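Local structure of putative nucleoprotein (Infectious salmon anemia virus, 4EWC) at residues Ser236-Arg240 and Ser241-Lys245; Ser254-Ser257 and Asn258-Ala262. The protein encapsidates the negative-strand viral RNA, protecting it from nucleases and forming the ribonucleoprotein that is the template for transcription and replication. All coordinates share one frame; numbering follows the deposited sequence.

Contact 1 of 2, residues Ser236-Arg240 and Ser241-Lys245; sequences SRPKR and SDYRK
Pro-238 lies over one face of the Tyr-243 ring. Its CB sits 4.0 Å from the ring centroid and 30° off the normal, a CH-pi contact displaced toward the phenol end. The closest apolar approach is Pro-238 CB to Tyr-243 CZ, 3.5 Å. The Tyr-243 CG stands beside its own backbone N (chi1 -62°), which lays the ring back along the preceding chain. Water 1 lies in the ring plane, at the edge. It accepts from Tyr-243 OH and donates to Pro-238 O, so it ties the phenol to the backbone of the residue it packs against. Between these partners the chain makes a type I beta turn, Lys-239 to Asp-242. The turn is closed by Asp-242 N to Lys-239 O, 2.9 Å, with the donor well above the carbonyl plane. Arg-237 to Arg-240, which run into the first half of the turn, probably form a nuclear localization signal. The Asp-242 carboxylate folds back over the turn. OD2 accepts from Lys-239 N at 2.8 Å in a nearly straight bond (170°), on the anti side and tilted out of the carboxylate plane. The side chains of Lys-239 and Asp-242 run side by side, yet Lys-239 NZ stays 6.9 Å from Asp-242 OD2. Arg-237 turns elsewhere and forms a salt bridge with Glu-253. Asp-242 also touches Leu-149 of helix 142-162.

Contact 2 of 2, residues Ser254-Ser257 and Asn258-Ala262; sequences SSIS and NQCMA
Asn-258 comes first, and it reaches back over Ser-254. Its N-H bonds to Ser-254 O at 2.9 Å, nearly straight at 168°. With CG beside its own backbone N (chi1 -63°), the amide swings back along the helix and hangs over the same carbonyl, with Asn-258 CG 3.2 Å from Ser-254 O. Asn-258 ND2 comes near Ser-254 OG, 3.7 Å. On its other branch, OD1 accepts a hydrogen bond from water 2, which itself accepts from Ser-257 OG. The water thus bridges two neighbouring side chains. Gln-259 is next. Its N-H goes to Ser-255 O at 3.1 Å, a more bent bond of 149°. The extended side chain passes across Ile-256, and Gln-259 OE1 lies 3.9 Å from Ile-256 CG1. The same side chain also touches His-307 and Met-308. Cys-260 donates its N-H to Ile-256 O at 2.9 Å, nearly in line with the carbonyl bond. Its side chain faces helix 142-162, where it packs on Leu-147 and Phe-150. Cys-260 SG also lies loosely by Ile-256 CG2. Met-261, a selenomethionine in this crystal, bonds through N to Ser-257 O at 2.8 Å. The chain beyond its CG curls away from Ser-257 toward Met-181 and Ala-185 of helix 174-188. Ala-262 carries the pattern on, with its N-H bonded to Asn-258 O. Such unbroken i to i+4 bonding is that of a regular alpha helix, here the first turns of helix 253-269 in the mainly helical fold of this orthomyxovirus nucleoprotein.

The two contacts follow in series along the chain. Contact 1 lies in the loop after helix 226-236, and contact 2 in the early turns of helix 253-269. Their centres are 11 Å apart, on the same side of the chain's centre. They touch directly. The Tyr-243 ring packs on Ile-256, with Tyr-243 CD2 3.3 Å from Ile-256 CD1, and Arg-237 NH1 makes a weak hydrogen bond to Ser-257 OG. Both also touch helix 142-162, so the loop and helix 253-269 share a neighbour. The loop with the probable localization signal is thus tied to the helical body through the side chains of Arg-237 and Tyr-243, while Lys-239 and Arg-240 are exposed.

Contact 1 of 2, residues Ser236-Arg240 and Ser241-Lys245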
ATOM      1  N   SER A 236      33.123 -15.215  27.235  1.00 58.13           N
ATOM      2  CA  SER A 236      33.335 -14.966  25.826  1.00 53.93           C
ATOM      3  C   SER A 236      33.095 -13.527  25.447  1.00 50.48           C
ATOM      4  O   SER A 236      33.665 -13.056  24.474  1.00 50.16           O
ATOM      5  CB  SER A 236      32.434 -15.861  24.985  1.00 53.09           C
ATOM      6  OG  SER A 236      32.747 -17.224  25.203  1.00 58.65           O
ATOM      7  N   ARG A 237      32.237 -12.837  26.187  1.00 45.04           N
ATOM      8  CA  ARG A 237      31.819 -11.513  25.756  1.00 52.72           C
ATOM      9  C   ARG A 237      32.931 -10.464  25.937  1.00 53.87           C
ATOM     10  O   ARG A 237      33.869 -10.693  26.699  1.00 51.49           O
ATOM     11  CB  ARG A 237      30.526 -11.113  26.468  1.00 55.04           C
ATOM     12  CG  ARG A 237      30.648 -11.018  27.959  1.00 56.00           C
ATOM     13  CD  ARG A 237      29.312 -10.734  28.595  1.00 55.97           C
ATOM     14  NE  ARG A 237      29.493 -10.548  30.028  1.00 59.99           N
ATOM     15  CZ  ARG A 237      28.537 -10.201  30.875  1.00 55.95           C
ATOM     16  NH1 ARG A 237      27.292  -9.994  30.455  1.00 50.45           N
ATOM     17  NH2 ARG A 237      28.838 -10.073  32.152  1.00 59.99           N
ATOM     18  N   PRO A 238      32.835  -9.321  25.223  1.00 54.44           N
ATOM     19  CA  PRO A 238      33.951  -8.371  25.297  1.00 55.91           C
ATOM     20  C   PRO A 238      34.172  -7.868  26.724  1.00 59.86           C
ATOM     21  O   PRO A 238      33.225  -7.861  27.532  1.00 55.55           O
ATOM     22  CB  PRO A 238      33.509  -7.216  24.384  1.00 54.42           C
ATOM     23  CG  PRO A 238      32.415  -7.779  23.537  1.00 54.80           C
ATOM     24  CD  PRO A 238      31.729  -8.796  24.397  1.00 52.83           C
ATOM     25  N   LYS A 239      35.418  -7.495  27.028  1.00 55.84           N
ATOM     26  CA  LYS A 239      35.763  -6.956  28.337  1.00 58.17           C
ATOM     27  C   LYS A 239      35.527  -5.454  28.325  1.00 56.44           C
ATOM     28  O   LYS A 239      35.366  -4.854  27.266  1.00 56.72           O
ATOM     29  CB  LYS A 239      37.224  -7.239  28.666  1.00 63.96           C
ATOM     30  CG  LYS A 239      37.618  -8.719  28.747  1.00 61.74           C
ATOM     31  CD  LYS A 239      37.011  -9.402  29.967  1.00 65.01           C
ATOM     32  CE  LYS A 239      36.068 -10.531  29.537  1.00 74.29           C
ATOM     33  NZ  LYS A 239      35.585 -11.390  30.659  1.00 75.54           N
ATOM     34  N   ARG A 240      35.514  -4.851  29.505  1.00 54.68           N
ATOM     35  CA  ARG A 240      35.363  -3.409  29.632  1.00 53.35           C
ATOM     36  C   ARG A 240      36.359  -2.626  28.778  1.00 57.25           C
ATOM     37  O   ARG A 240      36.025  -1.553  28.242  1.00 57.65           O
ATOM     38  CB  ARG A 240      35.461  -2.982  31.103  1.00 55.85           C
ATOM     39  CG  ARG A 240      35.839  -1.515  31.334  1.00 63.21           C
ATOM     40  CD  ARG A 240      34.625  -0.627  31.521  1.00 68.26           C
ATOM     41  NE  ARG A 240      34.978   0.807  31.507  1.00 77.92           N
ATOM     42  CZ  ARG A 240      34.860   1.636  32.547  1.00 77.71           C
ATOM     43  NH1 ARG A 240      34.381   1.209  33.716  1.00 75.60           N
ATOM     44  NH2 ARG A 240      35.203   2.902  32.410  1.00 81.08           N
ATOM     45  N   SER A 241      37.574  -3.159  28.638  1.00 55.38           N
ATOM     46  CA  SER A 241      38.619  -2.444  27.902  1.00 59.43           C
ATOM     47  C   SER A 241      38.439  -2.603  26.411  1.00 57.26           C
ATOM     48  O   SER A 241      38.907  -1.775  25.633  1.00 58.61           O
ATOM     49  CB  SER A 241      40.031  -2.885  28.334  1.00 50.13           C
ATOM     50  OG  SER A 241      40.244  -4.252  28.083  1.00 55.98           O
ATOM     51  N   ASP A 242      37.750  -3.667  26.019  1.00 52.32           N
ATOM     52  CA  ASP A 242      37.511  -3.934  24.606  1.00 55.60           C
ATOM     53  C   ASP A 242      36.593  -2.875  23.977  1.00 57.01           C
ATOM     54  O   ASP A 242      36.786  -2.493  22.822  1.00 55.82           O
ATOM     55  CB  ASP A 242      36.933  -5.344  24.430  1.00 58.16           C
ATOM     56  CG  ASP A 242      37.949  -6.429  24.740  1.00 60.97           C
ATOM     57  OD1 ASP A 242      39.152  -6.193  24.476  1.00 58.58           O
ATOM     58  OD2 ASP A 242      37.556  -7.510  25.245  1.00 57.06           O
ATOM     59  N   TYR A 243      35.618  -2.401  24.756  1.00 54.82           N
ATOM     60  CA  TYR A 243      34.640  -1.422  24.285  1.00 54.69           C
ATOM     61  C   TYR A 243      35.191   0.013  24.167  1.00 54.95           C
ATOM     62  O   TYR A 243      36.086   0.413  24.908  1.00 53.73           O
ATOM     63  CB  TYR A 243      33.446  -1.370  25.235  1.00 52.02           C
ATOM     64  CG  TYR A 243      32.648  -2.636  25.370  1.00 49.73           C
ATOM     65  CD1 TYR A 243      32.001  -3.187  24.274  1.00 47.84           C
ATOM     66  CD2 TYR A 243      32.488  -3.252  26.611  1.00 50.76           C
ATOM     67  CE1 TYR A 243      31.245  -4.347  24.395  1.00 52.97           C
ATOM     68  CE2 TYR A 243      31.720  -4.404  26.750  1.00 53.38           C
ATOM     69  CZ  TYR A 243      31.104  -4.949  25.639  1.00 54.93           C
ATOM     70  OH  TYR A 243      30.350  -6.088  25.758  1.00 51.80           O
ATOM     71  N   ARG A 244      34.621   0.780  23.242  1.00 50.83           N
ATOM     72  CA  ARG A 244      34.809   2.221  23.205  1.00 46.90           C
ATOM     73  C   ARG A 244      33.787   2.897  24.109  1.00 55.00           C
ATOM     74  O   ARG A 244      32.573   2.724  23.940  1.00 56.50           O
ATOM     75  CB  ARG A 244      34.679   2.765  21.787  1.00 43.69           C
ATOM     76  CG  ARG A 244      35.679   2.173  20.822  1.00 44.27           C
ATOM     77  CD  ARG A 244      35.576   2.870  19.493  1.00 45.08           C
ATOM     78  NE  ARG A 244      36.328   2.162  18.465  1.00 47.57           N
ATOM     79  CZ  ARG A 244      36.203   2.393  17.166  1.00 47.72           C
ATOM     80  NH1 ARG A 244      35.352   3.309  16.724  1.00 50.76           N
ATOM     81  NH2 ARG A 244      36.919   1.700  16.310  1.00 47.21           N
ATOM     82  N   LYS A 245      34.286   3.656  25.077  1.00 57.18           N
ATOM     83  CA  LYS A 245      33.442   4.384  26.004  1.00 59.41           C
ATOM     84  C   LYS A 245      33.940   5.822  26.050  1.00 68.03           C
ATOM     85  O   LYS A 245      35.138   6.065  25.903  1.00 69.49           O
ATOM     86  CB  LYS A 245      33.513   3.747  27.388  1.00 55.64           C
TER
HETATM   87  O   HOH W   1      30.585  -7.396  27.817  1.00 56.32           O

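Contact 2 of 2, residues Ser254-Ser257 and Asn258-Ala262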
ATOM      1  N   SER A 254      29.382  -5.688  32.219  1.00 57.09           N
ATOM      2  CA  SER A 254      27.992  -6.089  32.382  1.00 55.80           C
ATOM      3  C   SER A 254      27.064  -5.058  31.750  1.00 55.57           C
ATOM      4  O   SER A 254      26.129  -5.405  31.012  1.00 56.93           O
ATOM      5  CB  SER A 254      27.675  -6.233  33.865  1.00 51.57           C
ATOM      6  OG  SER A 254      26.298  -6.451  34.083  1.00 69.15           O
ATOM      7  N   SER A 255      27.341  -3.795  32.037  1.00 50.74           N
ATOM      8  CA  SER A 255      26.533  -2.664  31.591  1.00 57.10           C
ATOM      9  C   SER A 255      26.377  -2.618  30.078  1.00 55.99           C
ATOM     10  O   SER A 255      25.269  -2.458  29.557  1.00 58.49           O
ATOM     11  CB  SER A 255      27.154  -1.347  32.110  1.00 57.86           C
ATOM     12  OG  SER A 255      26.911  -0.242  31.242  1.00 57.99           O
ATOM     13  N   ILE A 256      27.490  -2.764  29.378  1.00 52.37           N
ATOM     14  CA  ILE A 256      27.474  -2.676  27.928  1.00 52.23           C
ATOM     15  C   ILE A 256      26.865  -3.944  27.321  1.00 50.73           C
ATOM     16  O   ILE A 256      26.063  -3.868  26.380  1.00 46.75           O
ATOM     17  CB  ILE A 256      28.888  -2.364  27.392  1.00 50.85           C
ATOM     18  CG1 ILE A 256      29.367  -1.051  28.025  1.00 50.75           C
ATOM     19  CG2 ILE A 256      28.889  -2.262  25.886  1.00 46.36           C
ATOM     20  CD1 ILE A 256      30.709  -0.590  27.558  1.00 54.85           C
ATOM     21  N   SER A 257      27.231  -5.095  27.885  1.00 47.25           N
ATOM     22  CA  SER A 257      26.630  -6.355  27.511  1.00 48.04           C
ATOM     23  C   SER A 257      25.098  -6.184  27.523  1.00 48.90           C
ATOM     24  O   SER A 257      24.426  -6.441  26.531  1.00 41.92           O
ATOM     25  CB  SER A 257      27.063  -7.469  28.471  1.00 50.45           C
ATOM     26  OG  SER A 257      26.715  -8.762  27.957  1.00 49.59           O
ATOM     27  N   ASN A 258      24.571  -5.681  28.633  1.00 49.47           N
ATOM     28  CA  ASN A 258      23.147  -5.433  28.735  1.00 49.17           C
ATOM     29  C   ASN A 258      22.585  -4.471  27.671  1.00 49.26           C
ATOM     30  O   ASN A 258      21.491  -4.685  27.151  1.00 44.99           O
ATOM     31  CB  ASN A 258      22.765  -5.024  30.161  1.00 56.48           C
ATOM     32  CG  ASN A 258      23.036  -6.135  31.168  1.00 52.75           C
ATOM     33  OD1 ASN A 258      23.213  -7.289  30.785  1.00 56.17           O
ATOM     34  ND2 ASN A 258      23.074  -5.794  32.450  1.00 50.07           N
ATOM     35  N   GLN A 259      23.331  -3.436  27.313  1.00 49.46           N
ATOM     36  CA  GLN A 259      22.884  -2.563  26.231  1.00 49.97           C
ATOM     37  C   GLN A 259      22.744  -3.331  24.909  1.00 47.37           C
ATOM     38  O   GLN A 259      21.738  -3.202  24.218  1.00 46.16           O
ATOM     39  CB  GLN A 259      23.841  -1.377  26.057  1.00 51.70           C
ATOM     40  CG  GLN A 259      23.819  -0.399  27.194  1.00 52.69           C
ATOM     41  CD  GLN A 259      24.824   0.725  27.004  1.00 54.15           C
ATOM     42  OE1 GLN A 259      26.003   0.476  26.763  1.00 61.40           O
ATOM     43  NE2 GLN A 259      24.366   1.963  27.113  1.00 52.32           N
ATOM     44  N   CYS A 260      23.761  -4.122  24.577  1.00 43.96           N
ATOM     45  CA  CYS A 260      23.748  -4.977  23.399  1.00 43.58           C
ATOM     46  C   CYS A 260      22.618  -6.010  23.416  1.00 44.22           C
ATOM     47  O   CYS A 260      21.936  -6.243  22.406  1.00 42.19           O
ATOM     48  CB  CYS A 260      25.102  -5.703  23.271  1.00 46.51           C
ATOM     49  SG  CYS A 260      26.538  -4.602  22.974  1.00 53.92           S
HETATM   50  N   MSE A 261      22.414  -6.628  24.570  1.00 44.66           N
HETATM   51  CA  MSE A 261      21.332  -7.597  24.699  1.00 45.88           C
HETATM   52  C   MSE A 261      19.957  -6.912  24.542  1.00 43.86           C
HETATM   53  O   MSE A 261      19.062  -7.458  23.938  1.00 40.72           O
HETATM   54  CB  MSE A 261      21.469  -8.384  26.004  1.00 43.26           C
HETATM   55  CG  MSE A 261      22.622  -9.377  25.975  1.00 41.69           C
HETATM   56 SE   MSE A 261      22.189 -10.860  24.717  0.79 45.13          SE
HETATM   57  CE  MSE A 261      20.707 -11.607  25.688  1.00 48.24           C
ATOM     58  N   ALA A 262      19.827  -5.691  25.031  1.00 41.76           N
ATOM     59  CA  ALA A 262      18.619  -4.924  24.789  1.00 45.78           C
ATOM     60  C   ALA A 262      18.388  -4.664  23.297  1.00 44.51           C
ATOM     61  O   ALA A 262      17.260  -4.758  22.814  1.00 46.26           O
ATOM     62  CB  ALA A 262      18.640  -3.604  25.568  1.00 43.83           C
TER
HETATM   63  O   HOH W   2      24.618  -9.202  29.303  1.00 48.77           O